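Local structure of amphinase-2 (2P7S) at residues A[5-17]-A[97-109]. The protein cleaves RNA as a secreted, cytotoxic endonuclease of the pancreatic ribonuclease family, acting on poly(U), poly(C), ribosomal RNA and the dinucleotides CpA and UpA. Sequence-based numbering, arbitrary orientation.
Sequences DREWEKFKTKHIT and CITCRDNYPVHFV. With ACT (acetate ion), chain D.
The active site of the pancreatic ribonuclease fold lies where helix 6-15 meets strand 104-109. Phe-108 CB covers one face of the His-15 imidazole, 3.5 Å from the ring centroid. His-15 and His-107, by similarity the proton acceptor and donor, both bind one acetate ion. His-15 NE2 donates to acetate OXT at 2.8 Å, and His-107 ND1 to acetate O at 2.9 Å. The backbone N of Phe-108 also donates to OXT, so that oxygen takes two bonds. The ion probably comes from the crystallisation liquor. Phe-11 CG is anti to the backbone N (chi1 180°), which carries the ring to strand 104-109. There Pro-105 CB sits over the centre of one face, and the backbone N of Phe-108 lies at the edge.

One turn earlier, Trp-8 lies beside Pro-105, with CZ3 3.5 Å from Pro-105 CD. Tyr-104 CD2 comes over a face of the indole, the two planes turned 45° apart. With an alanine in place of Trp-8, a gap is likely to open beside Pro-105, and the Tyr-104 ring would lose the indole it leans on. Asp-5 CB sits over the centre of the Tyr-104 ring, a CH-pi contact, with its carboxylate nearly parallel to the ring. Arg-101 NH2 meets Asp-5 OD1 from above the carboxylate plane, in a salt bridge of 3.0 Å. OD2 accepts from the backbone N of Trp-8, an Asx motif at the helix start. Water 2 joins Glu-7 O to Val-106 O.

Val-106 and His-107 form a classic beta bulge opposite Thr-99. Beyond the contact, Glu-7 pairs with Arg-65 of strand 65-69. Phe-11 also packs on Ile-48 and Val-55, and His-15 ND1 bonds Thr-46 O, tying the helix to strand 45-49 and helix 52-56.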
loop_
_atom_site.group_PDB
_atom_site.type_symbol
_atom_site.label_atom_id
_atom_site.label_comp_id
_atom_site.label_asym_id
_atom_site.label_seq_id
_atom_site.Cartn_x
_atom_site.Cartn_y
_atom_site.Cartn_z
ATOM N N ASP A 5 -5.407 -13.037 -9.674
ATOM C CA ASP A 5 -4.486 -13.578 -8.629
ATOM C C ASP A 5 -4.936 -13.099 -7.245
ATOM O O ASP A 5 -5.068 -11.894 -7.011
ATOM C CB ASP A 5 -3.056 -13.108 -8.897
ATOM C CG ASP A 5 -2.057 -13.748 -7.965
ATOM O OD1 ASP A 5 -1.565 -14.851 -8.291
ATOM O OD2 ASP A 5 -1.775 -13.158 -6.895
ATOM N N ARG A 6 -5.152 -14.042 -6.330
ATOM C CA ARG A 6 -5.616 -13.723 -4.981
ATOM C C ARG A 6 -4.725 -12.777 -4.174
ATOM O O ARG A 6 -5.214 -11.799 -3.598
ATOM C CB ARG A 6 -5.836 -15.006 -4.199
ATOM N N GLU A 7 -3.431 -13.074 -4.111
ATOM C CA GLU A 7 -2.496 -12.238 -3.363
ATOM C C GLU A 7 -2.434 -10.811 -3.913
ATOM O O GLU A 7 -2.365 -9.849 -3.148
ATOM C CB GLU A 7 -1.101 -12.878 -3.361
ATOM C CG GLU A 7 -1.029 -14.163 -2.531
ATOM C CD GLU A 7 0.355 -14.795 -2.528
ATOM O OE1 GLU A 7 0.813 -15.255 -3.594
ATOM O OE2 GLU A 7 0.989 -14.829 -1.456
ATOM N N TRP A 8 -2.458 -10.684 -5.237
ATOM C CA TRP A 8 -2.442 -9.380 -5.904
ATOM C C TRP A 8 -3.718 -8.615 -5.554
ATOM O O TRP A 8 -3.667 -7.432 -5.215
ATOM C CB TRP A 8 -2.370 -9.574 -7.425
ATOM C CG TRP A 8 -2.584 -8.331 -8.286
ATOM C CD1 TRP A 8 -3.338 -8.255 -9.426
ATOM C CD2 TRP A 8 -1.972 -7.037 -8.131
ATOM N NE1 TRP A 8 -3.230 -7.007 -9.992
ATOM C CE2 TRP A 8 -2.398 -6.240 -9.219
ATOM C CE3 TRP A 8 -1.105 -6.475 -7.182
ATOM C CZ2 TRP A 8 -1.985 -4.909 -9.386
ATOM C CZ3 TRP A 8 -0.695 -5.149 -7.351
ATOM C CH2 TRP A 8 -1.137 -4.384 -8.445
ATOM N N GLU A 9 -4.859 -9.293 -5.642
ATOM C CA GLU A 9 -6.140 -8.653 -5.339
ATOM C C GLU A 9 -6.143 -8.115 -3.910
ATOM O O GLU A 9 -6.616 -7.008 -3.657
ATOM C CB GLU A 9 -7.300 -9.638 -5.524
ATOM C CG GLU A 9 -7.581 -10.034 -6.969
ATOM C CD GLU A 9 -7.974 -8.855 -7.850
ATOM O OE1 GLU A 9 -8.732 -7.981 -7.374
ATOM O OE2 GLU A 9 -7.538 -8.808 -9.024
ATOM N N LYS A 10 -5.607 -8.900 -2.981
ATOM C CA LYS A 10 -5.552 -8.480 -1.589
ATOM C C LYS A 10 -4.626 -7.272 -1.443
ATOM O O LYS A 10 -4.931 -6.344 -0.691
ATOM C CB LYS A 10 -5.053 -9.623 -0.704
ATOM C CG LYS A 10 -5.106 -9.314 0.784
ATOM C CD LYS A 10 -4.477 -10.430 1.598
ATOM C CE LYS A 10 -4.484 -10.102 3.079
ATOM N NZ LYS A 10 -3.798 -11.153 3.882
ATOM N N PHE A 11 -3.503 -7.284 -2.162
ATOM C CA PHE A 11 -2.552 -6.176 -2.106
ATOM C C PHE A 11 -3.195 -4.885 -2.614
ATOM O O PHE A 11 -3.051 -3.833 -1.990
ATOM C CB PHE A 11 -1.307 -6.477 -2.950
ATOM C CG PHE A 11 -0.286 -5.367 -2.945
ATOM C CD1 PHE A 11 0.820 -5.419 -2.104
ATOM C CD2 PHE A 11 -0.437 -4.264 -3.782
ATOM C CE1 PHE A 11 1.768 -4.382 -2.097
ATOM C CE2 PHE A 11 0.498 -3.228 -3.781
ATOM C CZ PHE A 11 1.603 -3.287 -2.936
ATOM N N LYS A 12 -3.888 -4.964 -3.752
ATOM C CA LYS A 12 -4.545 -3.787 -4.330
ATOM C C LYS A 12 -5.580 -3.208 -3.371
ATOM O O LYS A 12 -5.659 -1.995 -3.176
ATOM C CB LYS A 12 -5.256 -4.138 -5.646
ATOM C CG LYS A 12 -4.345 -4.314 -6.853
ATOM C CD LYS A 12 -5.158 -4.508 -8.137
ATOM C CE LYS A 12 -5.930 -5.820 -8.117
ATOM N NZ LYS A 12 -6.784 -5.996 -9.334
ATOM N N THR A 13 -6.380 -4.091 -2.785
ATOM C CA THR A 13 -7.434 -3.688 -1.865
ATOM C C THR A 13 -6.858 -3.009 -0.626
ATOM O O THR A 13 -7.322 -1.951 -0.210
ATOM C CB THR A 13 -8.286 -4.917 -1.424
ATOM O OG1 THR A 13 -8.993 -5.444 -2.556
ATOM C CG2 THR A 13 -9.301 -4.516 -0.355
ATOM N N LYS A 14 -5.830 -3.622 -0.057
ATOM C CA LYS A 14 -5.207 -3.103 1.143
ATOM C C LYS A 14 -4.277 -1.900 0.960
ATOM O O LYS A 14 -4.184 -1.059 1.853
ATOM C CB LYS A 14 -4.432 -4.226 1.842
ATOM C CG LYS A 14 -3.911 -3.843 3.218
ATOM C CD LYS A 14 -3.267 -5.021 3.940
ATOM C CE LYS A 14 -2.912 -4.632 5.367
ATOM N NZ LYS A 14 -2.203 -5.722 6.079
ATOM N N HIS A 15 -3.612 -1.802 -0.188
ATOM C CA HIS A 15 -2.639 -0.732 -0.399
ATOM C C HIS A 15 -2.805 0.266 -1.526
ATOM O O HIS A 15 -2.123 1.290 -1.527
ATOM C CB HIS A 15 -1.245 -1.347 -0.547
ATOM C CG HIS A 15 -0.797 -2.100 0.659
ATOM N ND1 HIS A 15 -0.471 -1.473 1.837
ATOM C CD2 HIS A 15 -0.647 -3.428 0.881
ATOM C CE1 HIS A 15 -0.139 -2.380 2.737
ATOM N NE2 HIS A 15 -0.238 -3.575 2.183
ATOM N N ILE A 16 -3.663 -0.008 -2.499
ATOM C CA ILE A 16 -3.795 0.941 -3.591
ATOM C C ILE A 16 -5.096 1.725 -3.535
ATOM O O ILE A 16 -6.176 1.157 -3.362
ATOM C CB ILE A 16 -3.661 0.241 -4.959
ATOM C CG1 ILE A 16 -2.355 -0.564 -4.996
ATOM C CG2 ILE A 16 -3.641 1.288 -6.070
ATOM C CD1 ILE A 16 -2.029 -1.182 -6.344
ATOM N N THR A 17 -4.985 3.042 -3.663
ATOM C CA THR A 17 -6.169 3.882 -3.620
ATOM C C THR A 17 -6.263 4.856 -4.785
ATOM O O THR A 17 -5.252 5.404 -5.245
ATOM C CB THR A 17 -6.251 4.690 -2.297
ATOM O OG1 THR A 17 -7.479 5.433 -2.284
ATOM C CG2 THR A 17 -5.086 5.661 -2.170
ATOM N N CYS A 97 9.151 -0.427 -1.185
ATOM C CA CYS A 97 9.762 -1.740 -1.197
ATOM C C CYS A 97 8.631 -2.736 -1.011
ATOM O O CYS A 97 7.899 -2.681 -0.019
ATOM C CB CYS A 97 10.777 -1.875 -0.052
ATOM S SG CYS A 97 11.437 -3.566 0.090
ATOM N N ILE A 98 8.483 -3.638 -1.974
ATOM C CA ILE A 98 7.418 -4.629 -1.917
ATOM C C ILE A 98 7.950 -6.027 -2.183
ATOM O O ILE A 98 9.065 -6.198 -2.683
ATOM C CB ILE A 98 6.320 -4.338 -2.976
ATOM C CG1 ILE A 98 6.913 -4.453 -4.380
ATOM C CG2 ILE A 98 5.737 -2.951 -2.771
ATOM C CD1 ILE A 98 5.908 -4.234 -5.495
ATOM N N THR A 99 7.153 -7.027 -1.835
ATOM C CA THR A 99 7.537 -8.405 -2.099
ATOM C C THR A 99 6.740 -8.771 -3.336
ATOM O O THR A 99 5.546 -8.482 -3.416
ATOM C CB THR A 99 7.123 -9.369 -0.973
ATOM O OG1 THR A 99 7.661 -8.915 0.272
ATOM C CG2 THR A 99 7.645 -10.773 -1.264
ATOM N N CYS A 100 7.412 -9.384 -4.302
ATOM C CA CYS A 100 6.773 -9.806 -5.538
ATOM C C CYS A 100 6.685 -11.319 -5.542
ATOM O O CYS A 100 7.511 -11.996 -4.925
ATOM C CB CYS A 100 7.612 -9.413 -6.755
ATOM S SG CYS A 100 7.862 -7.648 -7.091
ATOM N N ARG A 101 5.672 -11.835 -6.229
ATOM C CA ARG A 101 5.505 -13.271 -6.417
ATOM C C ARG A 101 5.521 -13.238 -7.937
ATOM O O ARG A 101 4.492 -13.007 -8.571
ATOM C CB ARG A 101 4.152 -13.759 -5.900
ATOM C CG ARG A 101 4.028 -15.290 -5.819
ATOM C CD ARG A 101 3.873 -15.927 -7.193
ATOM N NE ARG A 101 2.581 -15.605 -7.797
ATOM C CZ ARG A 101 2.251 -15.881 -9.057
ATOM N NH1 ARG A 101 3.119 -16.485 -9.857
ATOM N NH2 ARG A 101 1.051 -15.547 -9.518
ATOM N N ASP A 102 6.708 -13.413 -8.510
ATOM C CA ASP A 102 6.881 -13.329 -9.951
ATOM C C ASP A 102 6.450 -11.919 -10.395
ATOM O O ASP A 102 7.012 -10.925 -9.923
ATOM C CB ASP A 102 6.060 -14.413 -10.665
ATOM C CG ASP A 102 6.580 -15.822 -10.383
ATOM O OD1 ASP A 102 7.794 -16.061 -10.560
ATOM O OD2 ASP A 102 5.777 -16.690 -9.987
ATOM N N ASN A 103 5.448 -11.817 -11.266
ATOM C CA ASN A 103 5.015 -10.509 -11.764
ATOM C C ASN A 103 3.951 -9.780 -10.934
ATOM O O ASN A 103 3.493 -8.701 -11.321
ATOM C CB ASN A 103 4.528 -10.648 -13.214
ATOM C CG ASN A 103 3.346 -11.605 -13.355
ATOM O OD1 ASN A 103 3.313 -12.682 -12.744
ATOM N ND2 ASN A 103 2.376 -11.221 -14.180
ATOM N N TYR A 104 3.578 -10.347 -9.791
ATOM C CA TYR A 104 2.551 -9.740 -8.938
ATOM C C TYR A 104 2.985 -9.211 -7.567
ATOM O O TYR A 104 3.641 -9.911 -6.805
ATOM C CB TYR A 104 1.420 -10.742 -8.685
ATOM C CG TYR A 104 0.566 -11.044 -9.887
ATOM C CD1 TYR A 104 0.720 -12.234 -10.603
ATOM C CD2 TYR A 104 -0.393 -10.133 -10.320
ATOM C CE1 TYR A 104 -0.068 -12.501 -11.725
ATOM C CE2 TYR A 104 -1.179 -10.389 -11.433
ATOM C CZ TYR A 104 -1.012 -11.570 -12.130
ATOM O OH TYR A 104 -1.791 -11.797 -13.237
ATOM N N PRO A 105 2.630 -7.955 -7.249
ATOM C CA PRO A 105 3.006 -7.428 -5.929
ATOM C C PRO A 105 2.145 -8.205 -4.932
ATOM O O PRO A 105 0.942 -8.366 -5.153
ATOM C CB PRO A 105 2.581 -5.962 -6.010
ATOM C CG PRO A 105 2.759 -5.634 -7.463
ATOM C CD PRO A 105 2.206 -6.869 -8.153
ATOM N N VAL A 106 2.735 -8.709 -3.851
ATOM C CA VAL A 106 1.951 -9.455 -2.875
ATOM C C VAL A 106 2.059 -8.934 -1.445
ATOM O O VAL A 106 1.216 -9.241 -0.608
ATOM C CB VAL A 106 2.311 -10.979 -2.889
ATOM C CG1 VAL A 106 2.045 -11.559 -4.273
ATOM C CG2 VAL A 106 3.767 -11.199 -2.501
ATOM N N HIS A 107 3.077 -8.134 -1.157
ATOM C CA HIS A 107 3.222 -7.626 0.205
ATOM C C HIS A 107 3.939 -6.290 0.242
ATOM O O HIS A 107 4.914 -6.076 -0.476
ATOM C CB HIS A 107 3.987 -8.649 1.061
ATOM C CG HIS A 107 4.105 -8.268 2.507
ATOM N ND1 HIS A 107 3.019 -8.206 3.354
ATOM C CD2 HIS A 107 5.185 -7.924 3.252
ATOM C CE1 HIS A 107 3.423 -7.839 4.558
ATOM N NE2 HIS A 107 4.734 -7.662 4.524
ATOM N N PHE A 108 3.449 -5.381 1.080
ATOM C CA PHE A 108 4.091 -4.082 1.209
ATOM C C PHE A 108 5.082 -4.190 2.363
ATOM O O PHE A 108 4.692 -4.462 3.495
ATOM C CB PHE A 108 3.062 -2.992 1.500
ATOM C CG PHE A 108 3.644 -1.613 1.525
ATOM C CD1 PHE A 108 4.246 -1.115 2.677
ATOM C CD2 PHE A 108 3.621 -0.821 0.387
ATOM C CE1 PHE A 108 4.815 0.154 2.691
ATOM C CE2 PHE A 108 4.193 0.453 0.390
ATOM C CZ PHE A 108 4.790 0.937 1.543
ATOM N N VAL A 109 6.362 -3.994 2.062
ATOM C CA VAL A 109 7.417 -4.100 3.069
ATOM C C VAL A 109 7.684 -2.782 3.794
ATOM O O VAL A 109 7.604 -2.709 5.022
ATOM C CB VAL A 109 8.739 -4.595 2.420
ATOM C CG1 VAL A 109 9.841 -4.732 3.482
ATOM C CG2 VAL A 109 8.504 -5.931 1.724
HETATM C C ACT D . 0.085 -7.201 2.218
HETATM O O ACT D . 0.150 -8.195 2.975
HETATM O OXT ACT D . 0.881 -6.151 2.175
HETATM C CH3 ACT D . -1.063 -7.202 1.219
HETATM O O HOH W 1 0.630 -14.639 -6.157
HETATM O O HOH W 2 -1.353 -10.109 -0.724
#